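Local coordinates for trypsin-resistant surface T6 protein (Streptococcus pyogenes serotype M6, PDB 4P0D) that probably forms the polymerised shaft of the streptococcal pilus as its backbone subunit, a cell-wall-linked surface antigen built of Ig-like domains, at residues N14-P19 / A103-Y109; I62-N67 / Y96-L100; F178-Y183 / F282-P288; N189-Y193 / Y249-E253. The protein carries 1 engineered substitution. All blocks are in the same frame, centred on the assembly; numbering follows the deposited sequence.

Contact 1: residues N14-P19 / A103-Y109; sequences NIEGGP and ATDGRTY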
# COMPACT_ATOMS: atom_id res chain seq x y z
N ASN A 14 20.19 -14.41 -19.07
CA ASN A 14 19.47 -13.30 -18.44
C ASN A 14 18.37 -13.74 -17.49
O ASN A 14 17.30 -13.12 -17.42
CB ASN A 14 18.90 -12.32 -19.49
CG ASN A 14 18.60 -10.94 -18.90
OD1 ASN A 14 19.37 -10.46 -18.07
ND2 ASN A 14 17.49 -10.33 -19.30
N ILE A 15 18.66 -14.78 -16.72
CA ILE A 15 17.71 -15.29 -15.74
C ILE A 15 17.95 -14.57 -14.41
O ILE A 15 18.98 -14.76 -13.76
CB ILE A 15 17.84 -16.81 -15.56
CG1 ILE A 15 17.66 -17.51 -16.91
CG2 ILE A 15 16.80 -17.33 -14.57
CD1 ILE A 15 17.64 -19.03 -16.83
N GLU A 16 16.99 -13.74 -14.03
CA GLU A 16 17.07 -12.96 -12.81
C GLU A 16 16.00 -13.42 -11.84
O GLU A 16 14.94 -13.88 -12.24
CB GLU A 16 16.87 -11.48 -13.13
CG GLU A 16 18.01 -10.81 -13.88
CD GLU A 16 17.58 -9.47 -14.48
OE1 GLU A 16 16.75 -9.43 -15.43
OE2 GLU A 16 18.05 -8.45 -13.99
N GLY A 17 16.28 -13.30 -10.55
CA GLY A 17 15.26 -13.54 -9.56
C GLY A 17 15.04 -14.98 -9.20
O GLY A 17 14.16 -15.27 -8.43
N GLY A 18 15.88 -15.88 -9.73
CA GLY A 18 15.81 -17.30 -9.38
C GLY A 18 14.49 -18.01 -9.61
O GLY A 18 13.94 -18.63 -8.69
N PRO A 19 13.98 -17.98 -10.85
CA PRO A 19 12.73 -18.68 -11.14
C PRO A 19 12.93 -20.19 -11.32
O PRO A 19 14.05 -20.66 -11.39
CB PRO A 19 12.29 -18.05 -12.45
CG PRO A 19 13.59 -17.79 -13.15
CD PRO A 19 14.54 -17.35 -12.06
N ALA A 103 9.77 -16.51 -9.80
CA ALA A 103 10.96 -15.71 -9.43
C ALA A 103 10.70 -15.06 -8.08
O ALA A 103 9.62 -14.50 -7.84
CB ALA A 103 11.26 -14.64 -10.48
N THR A 104 11.68 -15.14 -7.18
CA THR A 104 11.46 -14.67 -5.81
C THR A 104 11.51 -13.15 -5.67
O THR A 104 11.10 -12.61 -4.64
CB THR A 104 12.44 -15.32 -4.81
OG1 THR A 104 13.77 -15.30 -5.34
CG2 THR A 104 12.04 -16.76 -4.55
N ASP A 105 12.01 -12.45 -6.68
CA ASP A 105 11.96 -11.00 -6.71
C ASP A 105 10.66 -10.42 -7.30
O ASP A 105 10.55 -9.20 -7.45
CB ASP A 105 13.17 -10.46 -7.46
CG ASP A 105 13.14 -10.77 -8.94
OD1 ASP A 105 12.19 -11.41 -9.42
OD2 ASP A 105 14.07 -10.34 -9.62
N GLY A 106 9.71 -11.26 -7.66
CA GLY A 106 8.43 -10.79 -8.18
C GLY A 106 8.38 -10.53 -9.68
O GLY A 106 7.36 -10.07 -10.19
N ARG A 107 9.45 -10.83 -10.40
CA ARG A 107 9.42 -10.56 -11.82
C ARG A 107 8.57 -11.57 -12.58
O ARG A 107 8.30 -12.68 -12.12
CB ARG A 107 10.82 -10.42 -12.42
CG ARG A 107 11.62 -11.68 -12.62
CD ARG A 107 13.01 -11.33 -13.17
NE ARG A 107 13.61 -10.25 -12.40
CZ ARG A 107 13.89 -9.02 -12.83
NH1 ARG A 107 13.68 -8.59 -14.08
NH2 ARG A 107 14.40 -8.18 -11.95
N THR A 108 8.15 -11.14 -13.76
CA THR A 108 7.32 -11.95 -14.64
C THR A 108 7.99 -12.01 -16.00
O THR A 108 8.51 -11.00 -16.49
CB THR A 108 5.87 -11.42 -14.73
OG1 THR A 108 5.11 -12.26 -15.61
CG2 THR A 108 5.81 -10.00 -15.25
N TYR A 109 7.97 -13.20 -16.60
CA TYR A 109 8.74 -13.53 -17.80
C TYR A 109 7.83 -13.82 -18.98
O TYR A 109 6.74 -14.34 -18.80
CB TYR A 109 9.56 -14.82 -17.54
CG TYR A 109 10.85 -14.63 -16.79
CD1 TYR A 109 12.04 -14.42 -17.48
CD2 TYR A 109 10.91 -14.72 -15.40
CE1 TYR A 109 13.25 -14.27 -16.80
CE2 TYR A 109 12.11 -14.56 -14.72
CZ TYR A 109 13.27 -14.35 -15.42
OH TYR A 109 14.49 -14.22 -14.75
O HOH W 1 14.43 -18.04 -6.29

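Contact 2: residues I62-N67 / Y96-L100; sequences IANGIN and YIALL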
# COMPACT_ATOMS: atom_id res chain seq x y z
N ILE A 62 0.46 -21.16 -27.54
CA ILE A 62 0.84 -22.54 -27.21
C ILE A 62 0.98 -22.68 -25.70
O ILE A 62 0.49 -23.64 -25.11
CB ILE A 62 2.17 -22.94 -27.90
CG1 ILE A 62 1.98 -22.98 -29.42
CG2 ILE A 62 2.67 -24.28 -27.39
CD1 ILE A 62 3.18 -22.61 -30.25
N ALA A 63 1.64 -21.70 -25.08
CA ALA A 63 1.82 -21.70 -23.62
C ALA A 63 0.48 -21.70 -22.91
O ALA A 63 0.29 -22.45 -21.94
CB ALA A 63 2.67 -20.51 -23.18
N ASN A 64 -0.44 -20.87 -23.38
CA ASN A 64 -1.82 -20.87 -22.84
C ASN A 64 -2.38 -22.30 -22.86
O ASN A 64 -2.92 -22.79 -21.87
CB ASN A 64 -2.73 -19.91 -23.63
CG ASN A 64 -2.33 -18.45 -23.48
OD1 ASN A 64 -1.58 -18.08 -22.57
ND2 ASN A 64 -2.81 -17.62 -24.38
N GLY A 65 -2.21 -22.99 -23.99
CA GLY A 65 -2.76 -24.33 -24.19
C GLY A 65 -2.13 -25.36 -23.29
O GLY A 65 -2.80 -26.26 -22.79
N ILE A 66 -0.82 -25.22 -23.07
CA ILE A 66 -0.10 -26.10 -22.16
C ILE A 66 -0.63 -25.96 -20.75
O ILE A 66 -0.83 -26.95 -20.04
CB ILE A 66 1.42 -25.80 -22.20
CG1 ILE A 66 1.99 -26.27 -23.54
CG2 ILE A 66 2.14 -26.46 -21.05
CD1 ILE A 66 3.45 -26.00 -23.76
N ASN A 67 -0.85 -24.71 -20.33
CA ASN A 67 -1.33 -24.46 -18.97
C ASN A 67 -2.78 -24.83 -18.72
O ASN A 67 -3.13 -25.19 -17.60
CB ASN A 67 -1.05 -23.00 -18.59
CG ASN A 67 0.37 -22.80 -18.12
OD1 ASN A 67 0.85 -23.57 -17.30
ND2 ASN A 67 1.04 -21.77 -18.62
N TYR A 96 10.74 -27.00 -28.02
CA TYR A 96 10.26 -26.79 -26.66
C TYR A 96 9.70 -25.38 -26.42
O TYR A 96 10.13 -24.42 -27.03
CB TYR A 96 11.39 -27.00 -25.63
CG TYR A 96 11.98 -28.39 -25.58
CD1 TYR A 96 12.96 -28.78 -26.49
CD2 TYR A 96 11.56 -29.32 -24.63
CE1 TYR A 96 13.50 -30.05 -26.45
CE2 TYR A 96 12.10 -30.59 -24.58
CZ TYR A 96 13.07 -30.94 -25.49
OH TYR A 96 13.60 -32.20 -25.45
N ILE A 97 8.77 -25.28 -25.50
CA ILE A 97 8.41 -24.00 -24.89
C ILE A 97 9.00 -24.01 -23.50
O ILE A 97 8.76 -24.95 -22.75
CB ILE A 97 6.88 -23.85 -24.78
CG1 ILE A 97 6.25 -23.78 -26.17
CG2 ILE A 97 6.51 -22.61 -23.96
CD1 ILE A 97 6.75 -22.65 -27.04
N ALA A 98 9.75 -22.97 -23.15
CA ALA A 98 10.24 -22.82 -21.79
C ALA A 98 9.41 -21.77 -21.07
O ALA A 98 9.16 -20.70 -21.62
CB ALA A 98 11.72 -22.44 -21.81
N LEU A 99 8.95 -22.11 -19.87
CA LEU A 99 8.32 -21.15 -18.97
C LEU A 99 9.18 -20.95 -17.70
O LEU A 99 9.61 -21.93 -17.04
CB LEU A 99 6.91 -21.58 -18.56
CG LEU A 99 5.90 -21.75 -19.72
CD1 LEU A 99 4.56 -22.25 -19.17
CD2 LEU A 99 5.71 -20.46 -20.51
N LEU A 100 9.40 -19.68 -17.38
CA LEU A 100 10.12 -19.28 -16.17
C LEU A 100 9.10 -18.69 -15.18
O LEU A 100 8.46 -17.66 -15.49
CB LEU A 100 11.22 -18.27 -16.50
CG LEU A 100 12.34 -18.75 -17.44
CD1 LEU A 100 12.02 -18.47 -18.90
CD2 LEU A 100 13.66 -18.07 -17.09

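Contact 3: residues F178-Y183 / F282-P288; sequences FELPSY and FFYSNNP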
# COMPACT_ATOMS: atom_id res chain seq x y z
N PHE A 178 3.05 3.39 -9.90
CA PHE A 178 3.52 2.03 -10.08
C PHE A 178 4.08 1.74 -11.46
O PHE A 178 3.79 2.46 -12.42
CB PHE A 178 2.44 1.01 -9.69
CG PHE A 178 1.13 1.18 -10.38
CD1 PHE A 178 0.23 2.16 -9.97
CD2 PHE A 178 0.76 0.32 -11.41
CE1 PHE A 178 -1.00 2.30 -10.60
CE2 PHE A 178 -0.46 0.45 -12.05
CZ PHE A 178 -1.34 1.44 -11.64
N GLU A 179 4.93 0.71 -11.53
CA GLU A 179 5.49 0.23 -12.80
C GLU A 179 4.73 -1.02 -13.18
O GLU A 179 4.54 -1.90 -12.36
CB GLU A 179 6.99 -0.05 -12.67
CG GLU A 179 7.77 1.21 -12.35
CD GLU A 179 9.22 0.97 -11.98
OE1 GLU A 179 9.51 0.40 -10.89
OE2 GLU A 179 10.08 1.40 -12.77
N LEU A 180 4.26 -1.07 -14.42
CA LEU A 180 3.44 -2.18 -14.89
C LEU A 180 4.24 -3.41 -15.24
O LEU A 180 5.38 -3.31 -15.68
CB LEU A 180 2.66 -1.75 -16.14
CG LEU A 180 1.62 -0.65 -15.94
CD1 LEU A 180 1.18 -0.11 -17.28
CD2 LEU A 180 0.42 -1.19 -15.18
N PRO A 181 3.62 -4.60 -15.11
CA PRO A 181 4.22 -5.75 -15.76
C PRO A 181 4.13 -5.56 -17.28
O PRO A 181 3.35 -4.72 -17.74
CB PRO A 181 3.29 -6.89 -15.34
CG PRO A 181 1.97 -6.25 -15.12
CD PRO A 181 2.28 -4.90 -14.57
N SER A 182 4.94 -6.30 -18.01
CA SER A 182 4.87 -6.33 -19.45
C SER A 182 4.30 -7.69 -19.84
O SER A 182 4.93 -8.71 -19.59
CB SER A 182 6.26 -6.12 -20.03
OG SER A 182 6.23 -6.03 -21.44
N TYR A 183 3.09 -7.71 -20.40
CA TYR A 183 2.45 -8.96 -20.85
C TYR A 183 2.43 -9.00 -22.36
O TYR A 183 2.19 -7.98 -23.00
CB TYR A 183 1.00 -9.05 -20.38
CG TYR A 183 0.76 -9.00 -18.90
CD1 TYR A 183 1.45 -9.84 -18.04
CD2 TYR A 183 -0.22 -8.17 -18.37
CE1 TYR A 183 1.20 -9.84 -16.68
CE2 TYR A 183 -0.48 -8.14 -17.00
CZ TYR A 183 0.25 -8.99 -16.17
OH TYR A 183 0.02 -8.99 -14.84
N PHE A 282 -0.22 -3.93 -5.05
CA PHE A 282 -0.35 -4.02 -6.49
C PHE A 282 -0.19 -5.48 -6.92
O PHE A 282 0.91 -6.05 -6.84
CB PHE A 282 0.68 -3.12 -7.19
CG PHE A 282 0.64 -3.17 -8.69
CD1 PHE A 282 -0.55 -3.37 -9.40
CD2 PHE A 282 1.80 -2.99 -9.42
CE1 PHE A 282 -0.56 -3.39 -10.78
CE2 PHE A 282 1.79 -3.01 -10.80
CZ PHE A 282 0.61 -3.22 -11.48
N PHE A 283 -1.31 -6.07 -7.34
CA PHE A 283 -1.37 -7.47 -7.76
C PHE A 283 -1.26 -7.57 -9.26
O PHE A 283 -1.96 -6.83 -9.96
CB PHE A 283 -2.68 -8.14 -7.36
CG PHE A 283 -2.92 -8.14 -5.90
CD1 PHE A 283 -3.57 -7.07 -5.30
CD2 PHE A 283 -2.49 -9.20 -5.11
CE1 PHE A 283 -3.79 -7.06 -3.94
CE2 PHE A 283 -2.72 -9.19 -3.74
CZ PHE A 283 -3.38 -8.13 -3.16
N TYR A 284 -0.44 -8.50 -9.73
CA TYR A 284 -0.27 -8.76 -11.16
C TYR A 284 0.03 -10.26 -11.34
O TYR A 284 0.15 -10.99 -10.34
CB TYR A 284 0.85 -7.88 -11.75
CG TYR A 284 2.16 -8.06 -11.01
CD1 TYR A 284 2.45 -7.29 -9.88
CD2 TYR A 284 3.09 -9.02 -11.41
CE1 TYR A 284 3.64 -7.48 -9.18
CE2 TYR A 284 4.28 -9.22 -10.71
CZ TYR A 284 4.55 -8.44 -9.60
OH TYR A 284 5.72 -8.62 -8.88
N SER A 285 0.11 -10.72 -12.59
CA SER A 285 0.44 -12.12 -12.85
C SER A 285 1.94 -12.32 -13.07
O SER A 285 2.55 -11.62 -13.85
CB SER A 285 -0.29 -12.69 -14.05
OG SER A 285 0.14 -14.05 -14.24
N ASN A 286 2.51 -13.32 -12.39
CA ASN A 286 3.87 -13.76 -12.68
C ASN A 286 3.91 -15.08 -13.47
O ASN A 286 4.95 -15.74 -13.58
CB ASN A 286 4.74 -13.82 -11.41
CG ASN A 286 4.27 -14.86 -10.41
OD1 ASN A 286 3.18 -15.44 -10.52
ND2 ASN A 286 5.10 -15.11 -9.41
N ASN A 287 2.76 -15.45 -14.03
CA ASN A 287 2.63 -16.61 -14.90
C ASN A 287 1.48 -16.31 -15.84
O ASN A 287 0.41 -16.91 -15.74
CB ASN A 287 2.39 -17.87 -14.07
CG ASN A 287 2.61 -19.15 -14.84
OD1 ASN A 287 2.98 -19.15 -16.03
ND2 ASN A 287 2.37 -20.26 -14.18
N PRO A 288 1.68 -15.33 -16.74
CA PRO A 288 0.54 -14.78 -17.45
C PRO A 288 -0.13 -15.72 -18.48
O PRO A 288 -1.18 -15.37 -19.02
CB PRO A 288 1.13 -13.55 -18.16
CG PRO A 288 2.41 -13.25 -17.42
CD PRO A 288 2.91 -14.63 -17.12

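Contact 4: residues N189-Y193 / Y249-E253; sequences NKTVY and YDSLE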
# COMPACT_ATOMS: atom_id res chain seq x y z
N ASN A 189 -3.80 -14.21 -18.42
CA ASN A 189 -3.84 -13.54 -17.13
C ASN A 189 -3.09 -12.19 -17.21
O ASN A 189 -1.85 -12.12 -17.14
CB ASN A 189 -3.25 -14.43 -16.04
CG ASN A 189 -3.47 -13.89 -14.65
OD1 ASN A 189 -3.82 -12.73 -14.47
ND2 ASN A 189 -3.26 -14.73 -13.67
N LYS A 190 -3.86 -11.12 -17.42
CA LYS A 190 -3.29 -9.78 -17.45
C LYS A 190 -3.73 -8.97 -16.24
O LYS A 190 -4.04 -7.80 -16.37
CB LYS A 190 -3.67 -9.06 -18.74
CG LYS A 190 -3.23 -9.76 -20.01
CD LYS A 190 -3.68 -9.03 -21.25
CE LYS A 190 -2.76 -9.34 -22.40
NZ LYS A 190 -3.03 -8.61 -23.66
N THR A 191 -3.72 -9.59 -15.07
CA THR A 191 -4.17 -8.94 -13.86
C THR A 191 -3.34 -7.65 -13.61
O THR A 191 -2.10 -7.66 -13.69
CB THR A 191 -4.10 -9.87 -12.63
OG1 THR A 191 -5.01 -10.97 -12.78
CG2 THR A 191 -4.43 -9.13 -11.36
N VAL A 192 -4.07 -6.56 -13.37
CA VAL A 192 -3.51 -5.26 -12.97
C VAL A 192 -4.45 -4.72 -11.92
O VAL A 192 -5.46 -4.11 -12.27
CB VAL A 192 -3.51 -4.23 -14.14
CG1 VAL A 192 -2.86 -2.91 -13.70
CG2 VAL A 192 -2.81 -4.76 -15.36
N TYR A 193 -4.17 -4.94 -10.64
CA TYR A 193 -5.16 -4.75 -9.58
C TYR A 193 -4.56 -4.03 -8.36
O TYR A 193 -3.60 -4.52 -7.77
CB TYR A 193 -5.67 -6.13 -9.17
CG TYR A 193 -6.88 -6.20 -8.29
CD1 TYR A 193 -6.83 -5.82 -6.96
CD2 TYR A 193 -8.07 -6.76 -8.76
CE1 TYR A 193 -7.93 -5.93 -6.13
CE2 TYR A 193 -9.19 -6.86 -7.96
CZ TYR A 193 -9.10 -6.46 -6.64
OH TYR A 193 -10.20 -6.57 -5.83
N TYR A 249 -5.70 -3.94 -18.58
CA TYR A 249 -4.30 -3.84 -19.06
C TYR A 249 -4.16 -3.22 -20.44
O TYR A 249 -3.38 -2.28 -20.65
CB TYR A 249 -3.61 -5.20 -19.06
CG TYR A 249 -2.17 -5.16 -19.52
CD1 TYR A 249 -1.15 -4.82 -18.63
CD2 TYR A 249 -1.81 -5.47 -20.83
CE1 TYR A 249 0.16 -4.77 -19.03
CE2 TYR A 249 -0.49 -5.43 -21.25
CZ TYR A 249 0.49 -5.09 -20.34
OH TYR A 249 1.81 -5.07 -20.71
N ASP A 250 -4.91 -3.77 -21.39
CA ASP A 250 -4.82 -3.34 -22.78
C ASP A 250 -5.16 -1.85 -22.94
O ASP A 250 -4.50 -1.15 -23.72
CB ASP A 250 -5.67 -4.23 -23.70
CG ASP A 250 -5.11 -5.65 -23.82
OD1 ASP A 250 -3.90 -5.84 -23.62
OD2 ASP A 250 -5.88 -6.58 -24.14
N SER A 251 -6.14 -1.35 -22.17
CA SER A 251 -6.57 0.05 -22.26
C SER A 251 -5.54 1.07 -21.75
O SER A 251 -5.67 2.27 -22.00
CB SER A 251 -7.88 0.26 -21.47
OG SER A 251 -7.62 0.37 -20.08
N LEU A 252 -4.53 0.59 -21.02
CA LEU A 252 -3.51 1.48 -20.44
C LEU A 252 -2.45 1.94 -21.44
O LEU A 252 -1.74 2.92 -21.18
CB LEU A 252 -2.86 0.85 -19.22
CG LEU A 252 -3.79 0.48 -18.05
CD1 LEU A 252 -2.98 -0.04 -16.87
CD2 LEU A 252 -4.66 1.65 -17.63
N GLU A 253 -2.33 1.24 -22.57
CA GLU A 253 -1.33 1.60 -23.59
C GLU A 253 0.08 1.69 -22.98
O GLU A 253 0.83 2.60 -23.29
CB GLU A 253 -1.69 2.94 -24.28
CG GLU A 253 -3.01 2.93 -25.03
CD GLU A 253 -3.52 4.32 -25.37
OE1 GLU A 253 -2.77 5.32 -25.36
OE2 GLU A 253 -4.72 4.39 -25.67
O HOH W 2 -6.10 -6.35 -16.96

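Contact 1: residues N14-P19 / A103-Y109
The carbonyl oxygen of G17 takes the backbone N-H of T104 at 2.8 Å, the donor lying in the carbonyl plane. T104 OG1 stands 3.1 Å from the same G17 O, but its proton has another acceptor within reach. Water 1 extends this cluster, giving a proton to G18 O and touching T104 OG1. T104 opens the two central positions of a type I beta turn, A103 to G106. G17 has no side chain, which leaves room for D105 OD2 at 3.4 Å from its CA; its positive phi also suits glycine.

A second hold lies one residue back, where Y109 OH donates to E16 O at 2.6 Å, in the carbonyl plane and on a lone pair. The Y109 ring meets that oxygen at its edge, and Y109 CE2 packs at 3.9 Å against P19 CG. The R107 guanidinium is used on two sides. NE and NH2 point in its plane at D105 OD2, and D105 OD1 accepts from R107 N in an Asx turn, which ties down the carboxylate. E16 lies over one guanidinium face, the two planes 29° apart, with OE1 3.5 Å from NH1; this is attraction of charges without a directed N-H.

Both loops sit at one end of the N-terminal Ig-like domain. R107 probably favours the ionised form of both carboxylates, while short bonds to backbone carbonyls fix the loop's path.

Contact 2: residues I62-N67 / Y96-L100
Helix 62-67 crosses strand 96-100 steeply, at 75° between their chain directions, with the axes 9.9 Å apart at their closest. This is helix-on-sheet packing within the N-terminal Ig-like domain: helix 56-68 rests on a strand that lies between strands 20-31 and 108-116. The nearest backbones are those of A63 and I97, and the small alanine side chain suits the place where helix and strand draw together.

Alternation along the strand sends I97 and L99 toward the helix, while A98 packs against I12 on the other face. I97 is a branched wedge between two turns of helix. Its CG1 meets I62 CG2 at 3.8 Å, and its CB takes I66 CD1 at 4.2 Å. I66 reaches so far because CD1 lies anti to CA (chi2 178°). Branching at CB suits a strand residue here, since it offers separate surfaces to neighbouring side chains of the helix.

L99 divides its two methyl groups. CD2 covers A63 CB at 4.0 Å, whereas CD1 meets the amide of N67, a partly exposed residue coming from the opposite direction, whose ND2 also has a weak hydrogen bond to T289 OG1; the separation of L99 CD1 from N67 ND2 is 3.6 Å.

Contact 3: residues F178-Y183 / F282-P288
F178 turns its ring edge onto the face of F282, with the centroids 4.7 Å apart and the planes at 55°. The touching atom, F178 CD2, stands 3.5 Å above the F282 plane, toward the rim. The two rings get there by different torsions: F178 holds CG in the crowded position between backbone N and carbonyl carbon (chi1 55°), whereas F282 sends CG opposite its own N (chi1 179°), straight across the gap between strands. At the rim of the F282 ring, in its plane, lies E179 O, and P181 CD meets F282 CZ at 3.9 Å.

These strands, 171-179 and 276-285, pair with other strands and face each other through side chains, packed in the Cna-B-like domain much as in an Ig-like beta sandwich. Farther along, a polar bond joins the packing. Y183 stretches its ring across, and its OH accepts the N-H of S285 at 2.8 Å, nearly straight; the same hydroxyl bonds to T191 O. Y183 OH also sits against Y284 CB, at 3.4 Å. The Y284 ring swings away from this site, carrying its own OH to G106 O of the N-terminal domain. Beyond, P288 CG packs on Y183 CD1 at 3.6 Å, a compact, rigid ring that suits the loop following the strand. S285 OG accepts N287 N in an ST turn and also bonds to G306 O.

Contact 4: residues N189-Y193 / Y249-E253
K190 NZ donates to D250 OD1 at 2.9 Å in a salt bridge that uses the syn lone pair of the carboxylate oxygen. The lysine chain is extended all the way beyond CG, and this length lets a buried lysine deliver its charge to an exposed aspartate. K190 NZ has a second partner, the carbonyl oxygen of K185.

A water joins the backbones: water 2 donates to K190 O at 2.6 Å and accepts from Y249 N at 2.9 Å. One residue either way along 189-193, N189 and T191 hold the chain in shape. N189 OD1 receives both T191 OG1, at 2.7 Å and in the carbonyl plane, and the N-H of T191, the latter forming an Asx turn. A threonine suits the place because its hydroxyl adds to the backbone donor.

Packing then spreads outward from Y249. Its CG lies opposite the backbone N (chi1 -179°), which carries the ring over to K190 and V192: V192 CG2 meets the ring at its edge, 3.7 Å from Y249 CD1, while K190 CD comes to 4.0 Å of Y249 CD2. Its OH bonds to Y183 N, linking this contact to the neighbouring loop. V192 CG1 also touches L252 CD1 at 4.3 Å, where 249-252, helical in its backbone angles but without a helix's regular bonds, packs against strand 192-197 of the Cna-B-like domain.

The methylenes of K190 pack against Y249, whose ring edge is taken by V192, while the ammonium group, with a carboxylate and a carbonyl as partners, is probably kept charged.

In the fold
From the N terminus, contact 1 closes a loop from 14-19 to 103-109 in the N-terminal Ig-like domain, and contact 2 falls wholly within it, joining helix 56-68 to strand 94-101. The two meet where L100 packs on Y109, P19 and I15. Contact 3 opens only after contact 1 has closed, spanning 178-183 to 282-288 of the Cna-B-like domain, and contact 4 lies within that span; no loops cross. Contacts 3 and 4 share the pairing of strands 276-285 and 192-197 and lie about 8 Å apart, centre to centre. Contact 1 touches contact 3 across the domain boundary, where T108 packs against 285-288, so the first two domains are tied end to end.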